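Putative polyketide synthase (Brevibacillus brevis, PDB 5HU7) probably catalyses dehydration of beta-hydroxyacyl intermediates, serving as the dehydratase domain of a trans-AT polyketide synthase assembly line. Local coordinates at residues A[96-102]-A[112-116]; A[173-179]-A[215-221]; A[187-193]-A[256-262]. One frame throughout, in Å; residues are numbered along the deposited sequence.

Contact 1: A[96-102]-A[112-116]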
loop_
_atom_site.group_PDB
_atom_site.type_symbol
_atom_site.label_atom_id
_atom_site.label_comp_id
_atom_site.label_asym_id
_atom_site.label_seq_id
_atom_site.Cartn_x
_atom_site.Cartn_y
_atom_site.Cartn_z
ATOM N N GLN A 96 -14.398 -5.746 -5.765
ATOM C CA GLN A 96 -13.345 -5.040 -5.047
ATOM C C GLN A 96 -13.547 -5.378 -3.554
ATOM O O GLN A 96 -14.542 -4.979 -2.970
ATOM C CB GLN A 96 -13.388 -3.530 -5.291
ATOM C CG GLN A 96 -12.064 -2.857 -4.921
ATOM C CD GLN A 96 -12.117 -1.348 -4.900
ATOM O OE1 GLN A 96 -13.179 -0.721 -4.775
ATOM N NE2 GLN A 96 -10.948 -0.726 -4.944
ATOM N N VAL A 97 -12.633 -6.152 -2.973
ATOM C CA VAL A 97 -12.706 -6.597 -1.585
ATOM C C VAL A 97 -11.672 -5.868 -0.772
ATOM O O VAL A 97 -10.520 -5.790 -1.182
ATOM C CB VAL A 97 -12.455 -8.117 -1.487
ATOM C CG1 VAL A 97 -12.728 -8.621 -0.076
ATOM C CG2 VAL A 97 -13.287 -8.880 -2.492
ATOM N N HIS A 98 -12.065 -5.402 0.405
ATOM C CA HIS A 98 -11.185 -4.678 1.313
ATOM C C HIS A 98 -10.940 -5.463 2.600
ATOM O O HIS A 98 -11.791 -6.223 3.018
ATOM C CB HIS A 98 -11.799 -3.323 1.673
ATOM C CG HIS A 98 -12.188 -2.506 0.501
ATOM N ND1 HIS A 98 -11.236 -1.954 -0.331
ATOM C CD2 HIS A 98 -13.412 -2.147 0.062
ATOM C CE1 HIS A 98 -11.905 -1.305 -1.258
ATOM N NE2 HIS A 98 -13.219 -1.376 -1.046
ATOM N N VAL A 99 -9.790 -5.249 3.219
ATOM C CA VAL A 99 -9.462 -5.810 4.527
ATOM C C VAL A 99 -9.052 -4.634 5.397
ATOM O O VAL A 99 -8.003 -4.037 5.165
ATOM C CB VAL A 99 -8.344 -6.858 4.587
ATOM C CG1 VAL A 99 -8.363 -7.548 5.940
ATOM C CG2 VAL A 99 -8.448 -7.847 3.470
ATOM N N GLY A 100 -9.875 -4.312 6.371
ATOM C CA GLY A 100 -9.570 -3.250 7.300
ATOM C C GLY A 100 -8.983 -3.850 8.558
ATOM O O GLY A 100 -9.344 -4.968 8.934
ATOM N N ILE A 101 -8.048 -3.133 9.186
ATOM C CA ILE A 101 -7.426 -3.536 10.441
ATOM C C ILE A 101 -7.740 -2.399 11.437
ATOM O O ILE A 101 -7.515 -1.245 11.110
ATOM C CB ILE A 101 -5.914 -3.757 10.296
ATOM C CG1 ILE A 101 -5.565 -4.800 9.211
ATOM C CG2 ILE A 101 -5.305 -4.135 11.664
ATOM C CD1 ILE A 101 -6.015 -6.190 9.464
ATOM N N TYR A 102 -8.307 -2.718 12.618
ATOM C CA TYR A 102 -8.738 -1.753 13.635
ATOM C C TYR A 102 -8.182 -2.141 15.027
ATOM O O TYR A 102 -8.015 -3.328 15.334
ATOM C CB TYR A 102 -10.284 -1.746 13.732
ATOM C CG TYR A 102 -10.995 -1.769 12.400
ATOM C CD1 TYR A 102 -11.286 -2.973 11.766
ATOM C CD2 TYR A 102 -11.373 -0.584 11.765
ATOM C CE1 TYR A 102 -11.851 -3.000 10.497
ATOM C CE2 TYR A 102 -11.937 -0.599 10.489
ATOM C CZ TYR A 102 -12.207 -1.810 9.874
ATOM O OH TYR A 102 -12.810 -1.858 8.648
ATOM N N LYS A 112 -11.679 -6.875 9.460
ATOM C CA LYS A 112 -12.927 -7.051 8.729
ATOM C C LYS A 112 -12.631 -7.162 7.277
ATOM O O LYS A 112 -11.941 -6.312 6.737
ATOM C CB LYS A 112 -13.884 -5.882 8.893
ATOM C CG LYS A 112 -14.425 -5.693 10.273
ATOM C CD LYS A 112 -15.763 -4.932 10.244
ATOM C CE LYS A 112 -15.733 -3.607 10.940
ATOM N NZ LYS A 112 -15.864 -3.749 12.392
ATOM N N ILE A 113 -13.259 -8.117 6.614
ATOM C CA ILE A 113 -13.158 -8.296 5.176
ATOM C C ILE A 113 -14.501 -7.811 4.693
ATOM O O ILE A 113 -15.524 -8.279 5.169
ATOM C CB ILE A 113 -12.834 -9.738 4.757
ATOM C CG1 ILE A 113 -11.421 -10.119 5.223
ATOM C CG2 ILE A 113 -12.957 -9.907 3.242
ATOM C CD1 ILE A 113 -11.050 -11.668 5.161
ATOM N N TYR A 114 -14.515 -6.856 3.791
ATOM C CA TYR A 114 -15.775 -6.273 3.353
ATOM C C TYR A 114 -15.694 -5.767 1.929
ATOM O O TYR A 114 -14.606 -5.563 1.412
ATOM C CB TYR A 114 -16.171 -5.131 4.333
ATOM C CG TYR A 114 -15.266 -3.926 4.285
ATOM C CD1 TYR A 114 -14.173 -3.813 5.126
ATOM C CD2 TYR A 114 -15.547 -2.862 3.438
ATOM C CE1 TYR A 114 -13.337 -2.695 5.083
ATOM C CE2 TYR A 114 -14.735 -1.728 3.405
ATOM C CZ TYR A 114 -13.631 -1.646 4.224
ATOM O OH TYR A 114 -12.832 -0.529 4.151
ATOM N N SER A 115 -16.841 -5.545 1.321
ATOM C CA SER A 115 -16.935 -5.051 -0.058
ATOM C C SER A 115 -18.152 -4.168 -0.250
ATOM O O SER A 115 -18.992 -4.072 0.637
ATOM C CB SER A 115 -16.979 -6.214 -1.044
ATOM O OG SER A 115 -18.226 -6.875 -1.044
ATOM N N GLU A 116 -18.219 -3.501 -1.417
ATOM C CA GLU A 116 -19.338 -2.651 -1.849
ATOM C C GLU A 116 -19.541 -1.451 -0.931
ATOM O O GLU A 116 -19.773 -0.348 -1.408
ATOM C CB GLU A 116 -20.622 -3.487 -1.973
ATOM C CG GLU A 116 -21.723 -2.806 -2.762
ATOM C CD GLU A 116 -22.930 -3.673 -3.064
ATOM O OE1 GLU A 116 -22.719 -4.814 -3.527
ATOM O OE2 GLU A 116 -24.081 -3.203 -2.906
#

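Contact 2: A[173-179]-A[215-221]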
loop_
_atom_site.group_PDB
_atom_site.type_symbol
_atom_site.label_atom_id
_atom_site.label_comp_id
_atom_site.label_asym_id
_atom_site.label_seq_id
_atom_site.Cartn_x
_atom_site.Cartn_y
_atom_site.Cartn_z
ATOM N N HIS A 173 -18.963 -35.255 -3.090
ATOM C CA HIS A 173 -18.074 -34.231 -3.658
ATOM C C HIS A 173 -17.588 -34.622 -5.065
ATOM O O HIS A 173 -17.931 -35.693 -5.573
ATOM C CB HIS A 173 -16.867 -34.038 -2.709
ATOM C CG HIS A 173 -16.266 -32.670 -2.719
ATOM N ND1 HIS A 173 -16.989 -31.556 -2.314
ATOM C CD2 HIS A 173 -15.023 -32.275 -3.074
ATOM C CE1 HIS A 173 -16.172 -30.525 -2.465
ATOM N NE2 HIS A 173 -14.969 -30.914 -2.892
ATOM N N SER A 174 -16.814 -33.725 -5.697
ATOM C CA SER A 174 -16.237 -33.926 -7.024
ATOM C C SER A 174 -14.830 -34.553 -6.974
ATOM O O SER A 174 -14.699 -35.731 -7.337
ATOM C CB SER A 174 -16.217 -32.607 -7.801
ATOM O OG SER A 174 -15.553 -32.698 -9.053
ATOM N N GLU A 175 -13.782 -33.782 -6.554
ATOM C CA GLU A 175 -12.398 -34.275 -6.579
ATOM C C GLU A 175 -11.722 -34.506 -5.196
ATOM O O GLU A 175 -11.911 -33.756 -4.229
ATOM C CB GLU A 175 -11.516 -33.376 -7.461
ATOM C CG GLU A 175 -11.102 -32.044 -6.872
ATOM C CD GLU A 175 -10.119 -31.297 -7.755
ATOM O OE1 GLU A 175 -9.163 -30.703 -7.207
ATOM O OE2 GLU A 175 -10.261 -31.368 -8.997
ATOM N N PHE A 176 -10.918 -35.590 -5.153
ATOM C CA PHE A 176 -10.145 -36.077 -4.005
ATOM C C PHE A 176 -8.697 -36.230 -4.527
ATOM O O PHE A 176 -8.023 -37.227 -4.234
ATOM C CB PHE A 176 -10.697 -37.450 -3.539
ATOM C CG PHE A 176 -12.172 -37.473 -3.200
ATOM C CD1 PHE A 176 -13.133 -37.275 -4.182
ATOM C CD2 PHE A 176 -12.603 -37.785 -1.920
ATOM C CE1 PHE A 176 -14.480 -37.218 -3.859
ATOM C CE2 PHE A 176 -13.962 -37.805 -1.614
ATOM C CZ PHE A 176 -14.891 -37.500 -2.582
ATOM N N GLN A 177 -8.248 -35.243 -5.350
ATOM C CA GLN A 177 -6.921 -35.228 -5.981
ATOM C C GLN A 177 -5.817 -34.944 -4.963
ATOM O O GLN A 177 -4.678 -35.386 -5.148
ATOM C CB GLN A 177 -6.860 -34.196 -7.128
ATOM C CG GLN A 177 -7.589 -34.640 -8.413
ATOM C CD GLN A 177 -7.801 -33.515 -9.417
ATOM O OE1 GLN A 177 -7.478 -32.338 -9.178
ATOM N NE2 GLN A 177 -8.359 -33.852 -10.569
ATOM N N GLY A 178 -6.152 -34.225 -3.899
ATOM C CA GLY A 178 -5.191 -33.924 -2.850
ATOM C C GLY A 178 -4.996 -35.004 -1.799
ATOM O O GLY A 178 -4.070 -34.894 -1.004
ATOM N N ILE A 179 -5.830 -36.067 -1.789
ATOM C CA ILE A 179 -5.791 -37.128 -0.772
ATOM C C ILE A 179 -4.998 -38.342 -1.207
ATOM O O ILE A 179 -5.450 -39.022 -2.119
ATOM C CB ILE A 179 -7.257 -37.546 -0.415
ATOM C CG1 ILE A 179 -8.048 -36.327 0.095
ATOM C CG2 ILE A 179 -7.302 -38.712 0.625
ATOM C CD1 ILE A 179 -9.435 -36.639 0.458
ATOM N N SER A 215 -9.617 -30.847 -0.187
ATOM C CA SER A 215 -9.146 -32.107 0.376
ATOM C C SER A 215 -9.740 -32.396 1.742
ATOM O O SER A 215 -10.021 -33.548 2.053
ATOM C CB SER A 215 -7.630 -32.068 0.517
ATOM O OG SER A 215 -7.014 -31.749 -0.720
ATOM N N LEU A 216 -9.855 -31.374 2.575
ATOM C CA LEU A 216 -10.369 -31.480 3.927
ATOM C C LEU A 216 -11.859 -31.708 3.970
ATOM O O LEU A 216 -12.318 -32.554 4.723
ATOM C CB LEU A 216 -10.014 -30.210 4.716
ATOM C CG LEU A 216 -8.530 -30.039 5.087
ATOM C CD1 LEU A 216 -8.306 -28.730 5.829
ATOM C CD2 LEU A 216 -8.038 -31.172 5.928
ATOM N N LEU A 217 -12.616 -30.973 3.177
ATOM C CA LEU A 217 -14.076 -31.112 3.147
ATOM C C LEU A 217 -14.547 -32.576 2.948
ATOM O O LEU A 217 -15.222 -33.076 3.840
ATOM C CB LEU A 217 -14.682 -30.154 2.105
ATOM C CG LEU A 217 -16.207 -30.215 1.922
ATOM C CD1 LEU A 217 -16.953 -30.089 3.282
ATOM C CD2 LEU A 217 -16.652 -29.128 0.965
ATOM N N PRO A 218 -14.138 -33.329 1.903
ATOM C CA PRO A 218 -14.558 -34.750 1.823
ATOM C C PRO A 218 -14.122 -35.586 3.035
ATOM O O PRO A 218 -14.823 -36.510 3.445
ATOM C CB PRO A 218 -13.912 -35.258 0.517
ATOM C CG PRO A 218 -12.917 -34.243 0.121
ATOM C CD PRO A 218 -13.342 -32.934 0.723
ATOM N N SER A 219 -12.975 -35.212 3.636
ATOM C CA SER A 219 -12.414 -35.864 4.824
ATOM C C SER A 219 -13.249 -35.578 6.078
ATOM O O SER A 219 -13.367 -36.465 6.926
ATOM C CB SER A 219 -10.967 -35.417 5.050
ATOM O OG SER A 219 -10.167 -35.541 3.883
ATOM N N THR A 220 -13.774 -34.338 6.231
ATOM C CA THR A 220 -14.627 -34.006 7.379
ATOM C C THR A 220 -15.960 -34.720 7.225
ATOM O O THR A 220 -16.482 -35.260 8.207
ATOM C CB THR A 220 -14.805 -32.493 7.619
ATOM O OG1 THR A 220 -15.549 -31.868 6.564
ATOM C CG2 THR A 220 -13.492 -31.765 7.859
ATOM N N ARG A 221 -16.483 -34.773 5.991
ATOM C CA ARG A 221 -17.733 -35.483 5.692
ATOM C C ARG A 221 -17.607 -36.977 6.006
ATOM O O ARG A 221 -18.562 -37.584 6.484
ATOM C CB ARG A 221 -18.137 -35.292 4.225
ATOM C CG ARG A 221 -18.614 -33.894 3.927
ATOM C CD ARG A 221 -18.686 -33.688 2.433
ATOM N NE ARG A 221 -19.280 -32.401 2.072
ATOM C CZ ARG A 221 -19.372 -31.941 0.828
ATOM N NH1 ARG A 221 -18.910 -32.659 -0.191
ATOM N NH2 ARG A 221 -19.926 -30.758 0.591
#

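Contact 3: A[187-193]-A[256-262]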
loop_
_atom_site.group_PDB
_atom_site.type_symbol
_atom_site.label_atom_id
_atom_site.label_comp_id
_atom_site.label_asym_id
_atom_site.label_seq_id
_atom_site.Cartn_x
_atom_site.Cartn_y
_atom_site.Cartn_z
ATOM N N GLY A 187 -13.162 -41.717 16.490
ATOM C CA GLY A 187 -12.937 -40.335 16.920
ATOM C C GLY A 187 -12.001 -39.481 16.077
ATOM O O GLY A 187 -11.892 -38.273 16.352
ATOM N N HIS A 188 -11.307 -40.060 15.057
ATOM C CA HIS A 188 -10.428 -39.250 14.203
ATOM C C HIS A 188 -10.175 -39.820 12.816
ATOM O O HIS A 188 -10.317 -41.013 12.585
ATOM C CB HIS A 188 -9.061 -38.954 14.889
ATOM C CG HIS A 188 -8.068 -40.084 14.922
ATOM N ND1 HIS A 188 -7.380 -40.496 13.776
ATOM C CD2 HIS A 188 -7.593 -40.783 15.973
ATOM C CE1 HIS A 188 -6.583 -41.483 14.157
ATOM N NE2 HIS A 188 -6.658 -41.678 15.472
ATOM N N VAL A 189 -9.749 -38.934 11.910
ATOM C CA VAL A 189 -9.296 -39.288 10.581
ATOM C C VAL A 189 -7.959 -38.607 10.400
ATOM O O VAL A 189 -7.815 -37.454 10.788
ATOM C CB VAL A 189 -10.291 -38.984 9.428
ATOM C CG1 VAL A 189 -11.548 -39.808 9.581
ATOM C CG2 VAL A 189 -10.645 -37.511 9.345
ATOM N N LEU A 190 -6.945 -39.352 9.933
ATOM C CA LEU A 190 -5.621 -38.792 9.658
ATOM C C LEU A 190 -5.482 -38.873 8.154
ATOM O O LEU A 190 -5.449 -39.969 7.591
ATOM C CB LEU A 190 -4.490 -39.536 10.379
ATOM C CG LEU A 190 -3.084 -39.078 10.019
ATOM C CD1 LEU A 190 -2.775 -37.730 10.656
ATOM C CD2 LEU A 190 -2.042 -40.149 10.414
ATOM N N VAL A 191 -5.474 -37.718 7.500
ATOM C CA VAL A 191 -5.426 -37.658 6.054
ATOM C C VAL A 191 -4.008 -37.429 5.609
ATOM O O VAL A 191 -3.401 -36.452 6.039
ATOM C CB VAL A 191 -6.317 -36.491 5.530
ATOM C CG1 VAL A 191 -6.333 -36.458 4.014
ATOM C CG2 VAL A 191 -7.732 -36.602 6.061
ATOM N N LYS A 192 -3.510 -38.266 4.709
ATOM C CA LYS A 192 -2.196 -38.047 4.106
ATOM C C LYS A 192 -2.458 -37.217 2.849
ATOM O O LYS A 192 -3.223 -37.632 1.974
ATOM C CB LYS A 192 -1.508 -39.355 3.750
ATOM C CG LYS A 192 -0.098 -39.142 3.215
ATOM C CD LYS A 192 0.692 -40.430 3.201
ATOM C CE LYS A 192 2.015 -40.276 2.505
ATOM N NZ LYS A 192 1.869 -40.085 1.036
ATOM N N LEU A 193 -1.854 -36.043 2.785
ATOM C CA LEU A 193 -2.083 -35.096 1.704
ATOM C C LEU A 193 -0.994 -35.091 0.669
ATOM O O LEU A 193 0.178 -35.217 0.989
ATOM C CB LEU A 193 -2.202 -33.674 2.278
ATOM C CG LEU A 193 -3.351 -33.453 3.231
ATOM C CD1 LEU A 193 -3.156 -32.181 3.974
ATOM C CD2 LEU A 193 -4.691 -33.479 2.511
ATOM N N VAL A 256 2.660 -28.889 4.790
ATOM C CA VAL A 256 1.503 -29.653 5.228
ATOM C C VAL A 256 1.405 -30.989 4.482
ATOM O O VAL A 256 1.005 -31.030 3.331
ATOM C CB VAL A 256 0.234 -28.799 5.077
ATOM C CG1 VAL A 256 -1.020 -29.594 5.467
ATOM C CG2 VAL A 256 0.363 -27.514 5.901
ATOM N N LYS A 257 1.801 -32.073 5.142
ATOM C CA LYS A 257 1.735 -33.414 4.577
ATOM C C LYS A 257 0.579 -34.224 5.149
ATOM O O LYS A 257 0.124 -35.144 4.490
ATOM C CB LYS A 257 3.069 -34.119 4.794
ATOM C CG LYS A 257 4.268 -33.352 4.234
ATOM C CD LYS A 257 4.092 -32.871 2.780
ATOM C CE LYS A 257 5.397 -32.764 2.014
ATOM N NZ LYS A 257 6.334 -31.776 2.612
ATOM N N TYR A 258 0.049 -33.839 6.322
ATOM C CA TYR A 258 -1.061 -34.531 6.965
ATOM C C TYR A 258 -1.984 -33.578 7.634
ATOM O O TYR A 258 -1.545 -32.548 8.155
ATOM C CB TYR A 258 -0.566 -35.461 8.094
ATOM C CG TYR A 258 0.251 -36.648 7.632
ATOM C CD1 TYR A 258 1.619 -36.540 7.431
ATOM C CD2 TYR A 258 -0.338 -37.887 7.444
ATOM C CE1 TYR A 258 2.370 -37.618 6.996
ATOM C CE2 TYR A 258 0.404 -38.976 7.007
ATOM C CZ TYR A 258 1.765 -38.843 6.800
ATOM O OH TYR A 258 2.527 -39.901 6.362
ATOM N N ALA A 259 -3.244 -34.008 7.760
ATOM C CA ALA A 259 -4.267 -33.302 8.515
ATOM C C ALA A 259 -4.923 -34.309 9.454
ATOM O O ALA A 259 -5.383 -35.348 9.002
ATOM C CB ALA A 259 -5.310 -32.703 7.574
ATOM N N LEU A 260 -4.883 -34.051 10.751
ATOM C CA LEU A 260 -5.554 -34.875 11.750
ATOM C C LEU A 260 -6.849 -34.151 12.060
ATOM O O LEU A 260 -6.791 -32.991 12.420
ATOM C CB LEU A 260 -4.716 -35.017 13.013
ATOM C CG LEU A 260 -5.349 -35.838 14.158
ATOM C CD1 LEU A 260 -5.518 -37.272 13.781
ATOM C CD2 LEU A 260 -4.520 -35.748 15.384
ATOM N N ILE A 261 -8.004 -34.794 11.856
ATOM C CA ILE A 261 -9.299 -34.163 12.069
ATOM C C ILE A 261 -10.018 -34.943 13.149
ATOM O O ILE A 261 -10.071 -36.169 13.095
ATOM C CB ILE A 261 -10.149 -34.126 10.763
ATOM C CG1 ILE A 261 -9.410 -33.423 9.596
ATOM C CG2 ILE A 261 -11.495 -33.441 11.013
ATOM C CD1 ILE A 261 -9.808 -33.953 8.249
ATOM N N ARG A 262 -10.608 -34.213 14.100
ATOM C CA ARG A 262 -11.351 -34.755 15.234
ATOM C C ARG A 262 -12.569 -33.870 15.469
ATOM O O ARG A 262 -12.634 -32.736 14.980
ATOM C CB ARG A 262 -10.496 -34.644 16.523
ATOM C CG ARG A 262 -9.210 -35.468 16.584
ATOM C CD ARG A 262 -8.560 -35.235 17.943
ATOM N NE ARG A 262 -7.218 -35.821 18.109
ATOM C CZ ARG A 262 -6.945 -37.087 18.428
ATOM N NH1 ARG A 262 -7.931 -37.971 18.578
ATOM N NH2 ARG A 262 -5.681 -37.487 18.578
#

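Contact 1: A[96-102]-A[112-116]
Four backbone hydrogen bonds join 96-102 to 112-116, arms of an antiparallel beta hairpin. His98 and Tyr114 exchange a pair, His98 N to Tyr114 O at 2.7 Å and Tyr114 N to His98 O at 2.9 Å. Gly100 and Lys112 repeat the pattern, Gly100 N to Lys112 O at 2.9 Å and Lys112 N to Gly100 O at 3.1 Å. Between them lies the non-hydrogen-bonded pair Val99–Ile113. On the face carrying His98, Tyr102, Lys112 and Tyr114, Lys112 NZ sits over the Tyr102 ring, 4.8 Å from its centroid, in a cation-pi contact. His98 CB makes a CH-pi contact with the Tyr114 ring, 3.7 Å from its centroid. Gly100 leaves room: a CB would fall 2.3 Å from Tyr102 OH. The other face, with Val97, Val99, Ile113 and Ser115, is largely aliphatic: Val97 CG1 lies 3.6 Å from Ile113 CG2 and Val99 CG1 4.1 Å from Ile113 CG1. Outside the hairpin, His98 ND1 bonds Ser29 and Tyr114 OH bonds Arg27, both of strand 26-32, and Glu25 just before it; Ser115 OG bonds His127. Strands 26-32 and 125-135 flank the hairpin, and Val99 packs onto Met58 and Ala62 of helix 52-65 of the first hot-dog subdomain.

Contact 2: A[173-179]-A[215-221]
Here the loop before strand 179-185, with the strand's first residue Ile179, packs against helix 212-227, the central helix of the second hot-dog subdomain. The helix is kinked at Pro218, whose ring nitrogen has no hydrogen to give to the preceding turn, and that proline is the main apolar surface offered to the loop. Phe176 CE2 lies 3.3 Å from Pro218 CB, Ile179 CD1 is 4.2 Å from Pro218 CG, and Pro218 CD sits over one face of the His173 ring, 4.2 Å from His173 CD2. Leu165 of helix 158-167 also touches both Phe176 and Pro218. Polar contacts are slight: Arg221 NH1 gives a weak hydrogen bond of 3.1 Å to His173 ND1. Within the helix, Ser219 OG donates to Ser215 O (2.7 Å) and Thr220 OG1 to Leu217 O (3.0 Å). At Gly178 the loop backbone comes up against a helix side chain: its CA is 3.5 Å from Ser215 OG, and a CB there would clash, falling 2.2 Å from Ser215 OG.

Contact 3: A[187-193]-A[256-262]
Apolar side chains form the centre of both faces of this antiparallel strand pair, part of the sheet in the second hot-dog subdomain. The face with Val189, Val191, Ala259 and Ile261 turns to helix 212-227: Val189 CG2 is 3.7 Å from Ile261 CB, Val191 CG2 is 4.0 Å from Ile261 CD1, and Val191 CB is 4.4 Å from Ala259 CB. Ala259 packs on Leu216 of the helix, while Val191 and Ile261 both touch Ser219. Leu193 CD1 extends the apolar patch, 3.7 Å from Val256 CG1 and 4.2 Å from Ala259 CB. On the other face Leu190 CG meets Tyr258 CD2 at 3.9 Å and Leu190 CD1 meets Leu260 CB at 4.1 Å; helix 145-150 packs here, with Gln149 touching Leu190 and Tyr258.

The N-to-C directions of the short segments 188-193 and 258-262 lie 165° apart, close to antiparallel, and five backbone hydrogen bonds join the pair. Val189 N to Ile261 O (3.0 Å) is answered by Ile261 N to Val189 O (2.9 Å), and Val191 N to Ala259 O (2.8 Å) by Ala259 N to Val191 O (3.0 Å). Beyond them, Leu193 N reaches Lys257 O at 2.8 Å. Lys257 and Tyr258 together face Cys281 of the next strand, forming a classic beta bulge. Toward the polar edge, Lys192 CD passes 3.7 Å from Tyr258 OH while its NZ makes a salt bridge with Asp180. At the opposite end Arg262 NH1 stands 3.8 Å from His188 CD2. His188 ND1 is buried without a polar partner, and lies 3.7 Å from Leu260 CD1.

Overall arrangement
The three contacts sample both halves of a double hot-dog fold, in which antiparallel strands wrap around a long helix in each half. Contact 1 belongs to the first half; contacts 2 and 3 belong to the second. Contacts 1 and 3 lie on one continuous sheet, yet their centres are 32 Å apart and their nearest atoms about 20 Å; contact 2 is 30 Å from contact 1, centre to centre. Contacts 2 and 3 touch, their centres 12 Å apart: Ser219 OG is 3.4 Å from Val191 CG2, and Leu216 CD2 is 3.5 Å from Ala259 CB. In related dehydratases the active site lies between the two halves.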